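Local coordinates for protein eukaryotic translation initiation factor 4 gamma 5 (Trypanosoma cruzi, PDB 6OZU) that probably takes part in translation initiation as an eIF4G-type scaffold whose MIF4G domain may bind an eIF4A-type helicase, as MIF4G domains of other eIF4G proteins do, at residues Lys151-Leu154 against His155-Trp159. Numbering follows the deposited sequence. Where two conformers were deposited one is given.
Sequences KVVL and HVLEW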
ATOM      1  N   LYS A 151     -10.598   3.316   3.095  1.00 63.32           N
ATOM      2  CA  LYS A 151     -11.499   2.895   2.004  1.00 63.17           C
ATOM      3  C   LYS A 151     -10.779   2.231   0.826  1.00 64.44           C
ATOM      4  O   LYS A 151     -11.359   1.357   0.184  1.00 64.55           O
ATOM      5  CB  LYS A 151     -12.366   4.059   1.469  1.00 67.32           C
ATOM      6  CG  LYS A 151     -12.298   5.407   2.199  1.00 82.04           C
ATOM      7  CD  LYS A 151     -12.729   6.520   1.238  1.00 93.01           C
ATOM      8  CE  LYS A 151     -13.318   7.747   1.893  1.00100.14           C
ATOM      9  NZ  LYS A 151     -14.739   7.540   2.293  1.00106.19           N
ATOM     10  N   VAL A 152      -9.542   2.660   0.522  1.00 58.66           N
ATOM     11  CA  VAL A 152      -8.721   2.084  -0.559  1.00 57.54           C
ATOM     12  C   VAL A 152      -8.270   0.678  -0.154  1.00 56.54           C
ATOM     13  O   VAL A 152      -8.381  -0.265  -0.944  1.00 55.35           O
ATOM     14  CB  VAL A 152      -7.518   2.994  -0.940  1.00 62.27           C
ATOM     15  CG1 VAL A 152      -6.603   2.332  -1.982  1.00 61.07           C
ATOM     16  CG2 VAL A 152      -8.007   4.354  -1.448  1.00 63.84           C
ATOM     17  N   VAL A 153      -7.804   0.552   1.097  1.00 50.42           N
ATOM     18  CA  VAL A 153      -7.368  -0.692   1.712  1.00 49.13           C
ATOM     19  C   VAL A 153      -8.519  -1.711   1.687  1.00 50.55           C
ATOM     20  O   VAL A 153      -8.325  -2.831   1.216  1.00 50.34           O
ATOM     21  CB  VAL A 153      -6.794  -0.449   3.135  1.00 53.35           C
ATOM     22  CG1 VAL A 153      -6.164  -1.733   3.714  1.00 53.06           C
ATOM     23  CG2 VAL A 153      -5.776   0.687   3.111  1.00 52.84           C
ATOM     24  N   LEU A 154      -9.719  -1.284   2.106  1.00 46.33           N
ATOM     25  CA  LEU A 154     -10.934  -2.090   2.114  1.00 46.21           C
ATOM     26  C   LEU A 154     -11.304  -2.597   0.715  1.00 50.46           C
ATOM     27  O   LEU A 154     -11.594  -3.789   0.587  1.00 50.31           O
ATOM     28  CB  LEU A 154     -12.090  -1.287   2.719  1.00 47.02           C
ATOM     29  CG  LEU A 154     -13.472  -1.954   2.738  1.00 51.32           C
ATOM     30  CD1 LEU A 154     -13.517  -3.146   3.690  1.00 50.34           C
ATOM     31  CD2 LEU A 154     -14.551  -0.946   3.025  1.00 52.19           C
ATOM     32  N   HIS A 155     -11.286  -1.700  -0.317  1.00 46.46           N
ATOM     33  CA  HIS A 155     -11.595  -2.034  -1.725  0.50 47.06           C
ATOM     34  C   HIS A 155     -10.604  -3.029  -2.308  1.00 50.08           C
ATOM     35  O   HIS A 155     -11.013  -3.912  -3.062  1.00 52.58           O
ATOM     36  CB  HIS A 155     -11.685  -0.780  -2.631  0.50 49.15           C
ATOM     37  CG  HIS A 155     -12.225  -1.038  -4.020  0.50 53.54           C
ATOM     38  ND1 HIS A 155     -13.495  -0.621  -4.393  0.50 56.94           N
ATOM     39  CD2 HIS A 155     -11.633  -1.621  -5.092  0.50 54.46           C
ATOM     40  CE1 HIS A 155     -13.638  -0.987  -5.660  0.50 56.61           C
ATOM     41  NE2 HIS A 155     -12.548  -1.601  -6.118  0.50 55.53           N
ATOM     42  N   VAL A 156      -9.303  -2.918  -1.956  1.00 43.31           N
ATOM     43  CA  VAL A 156      -8.282  -3.849  -2.453  1.00 42.27           C
ATOM     44  C   VAL A 156      -8.531  -5.247  -1.864  1.00 49.72           C
ATOM     45  O   VAL A 156      -8.537  -6.230  -2.615  1.00 50.34           O
ATOM     46  CB  VAL A 156      -6.831  -3.372  -2.179  1.00 44.80           C
ATOM     47  CG1 VAL A 156      -5.817  -4.512  -2.357  1.00 43.99           C
ATOM     48  CG2 VAL A 156      -6.460  -2.177  -3.037  1.00 44.43           C
ATOM     49  N   LEU A 157      -8.750  -5.321  -0.517  1.00 46.70           N
ATOM     50  CA  LEU A 157      -9.031  -6.554   0.231  1.00 45.88           C
ATOM     51  C   LEU A 157     -10.318  -7.243  -0.228  1.00 48.86           C
ATOM     52  O   LEU A 157     -10.392  -8.468  -0.210  1.00 47.06           O
ATOM     53  CB  LEU A 157      -9.040  -6.304   1.752  1.00 46.23           C
ATOM     54  CG  LEU A 157      -7.696  -5.919   2.382  1.00 50.36           C
ATOM     55  CD1 LEU A 157      -7.835  -5.675   3.850  1.00 51.22           C
ATOM     56  CD2 LEU A 157      -6.659  -6.972   2.138  1.00 52.19           C
ATOM     57  N   GLU A 158     -11.301  -6.463  -0.693  1.00 47.05           N
ATOM     58  CA  GLU A 158     -12.547  -6.976  -1.262  1.00 48.16           C
ATOM     59  C   GLU A 158     -12.240  -7.865  -2.474  1.00 51.32           C
ATOM     60  O   GLU A 158     -12.624  -9.025  -2.440  1.00 51.02           O
ATOM     61  CB  GLU A 158     -13.475  -5.842  -1.680  1.00 51.12           C
ATOM     62  CG  GLU A 158     -14.264  -5.227  -0.542  1.00 70.06           C
ATOM     63  CD  GLU A 158     -15.429  -4.385  -1.022  1.00101.04           C
ATOM     64  OE1 GLU A 158     -16.273  -4.920  -1.781  1.00 85.48           O
ATOM     65  OE2 GLU A 158     -15.492  -3.189  -0.649  1.00101.16           O
ATOM     66  N   TRP A 159     -11.500  -7.366  -3.498  1.00 47.16           N
ATOM     67  CA  TRP A 159     -11.167  -8.186  -4.665  1.00 47.49           C
ATOM     68  C   TRP A 159     -10.071  -9.198  -4.380  1.00 51.07           C
ATOM     69  O   TRP A 159     -10.080 -10.285  -4.950  1.00 52.00           O
ATOM     70  CB  TRP A 159     -10.863  -7.361  -5.927  1.00 47.10           C
ATOM     71  CG  TRP A 159      -9.710  -6.402  -5.846  1.00 47.32           C
ATOM     72  CD1 TRP A 159      -9.788  -5.041  -5.725  1.00 50.53           C
ATOM     73  CD2 TRP A 159      -8.311  -6.711  -6.062  1.00 45.83           C
ATOM     74  NE1 TRP A 159      -8.529  -4.483  -5.819  1.00 49.59           N
ATOM     75  CE2 TRP A 159      -7.600  -5.491  -5.993  1.00 49.58           C
ATOM     76  CE3 TRP A 159      -7.599  -7.897  -6.336  1.00 45.79           C
ATOM     77  CZ2 TRP A 159      -6.206  -5.432  -6.142  1.00 46.90           C
ATOM     78  CZ3 TRP A 159      -6.220  -7.834  -6.473  1.00 45.83           C
ATOM     79  CH2 TRP A 159      -5.540  -6.614  -6.381  1.00 46.10           C
TER
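Four successive i to i+4 hydrogen bonds join Lys-151–Leu-154 to His-155–Trp-159 within one continuous alpha helix, 150-162. Leu-157 N reaches Val-153 O at 3.1 Å with a nearly straight N-H (170°), whereas Glu-158 N, 3.0 Å from Leu-154 O, makes a more bent bond (142°). His-155 N bonds to Lys-151 O, and Val-156 N to Val-152 O. One turn apart, Val-153 CG1 lies 4.3 Å from Leu-157 CD1, an apolar contact. With CG anti to its carbonyl carbon (chi1 -67°), Leu-157 leans back over the preceding turn and brings CG to 3.4 Å from Val-153 O. The helix belongs to the all-helical MIF4G domain, a HEAT-like stack of helices. One face, carrying Val-152 and Val-156, packs on Phe-99 of helix 82-112 and Leu-139 of helix 118-144; another, carrying Leu-157, packs on Val-204 and Leu-208 of helix 194-208. On the partly exposed side, Glu-158 crosses Leu-154 at a slant, its CG 3.2 Å from Leu-154 O and its OE2 4.1 Å from Leu-154 CG. Within 155-159, Val-156 O lies 3.3 Å above one face of the Trp-159 ring, toward its rim.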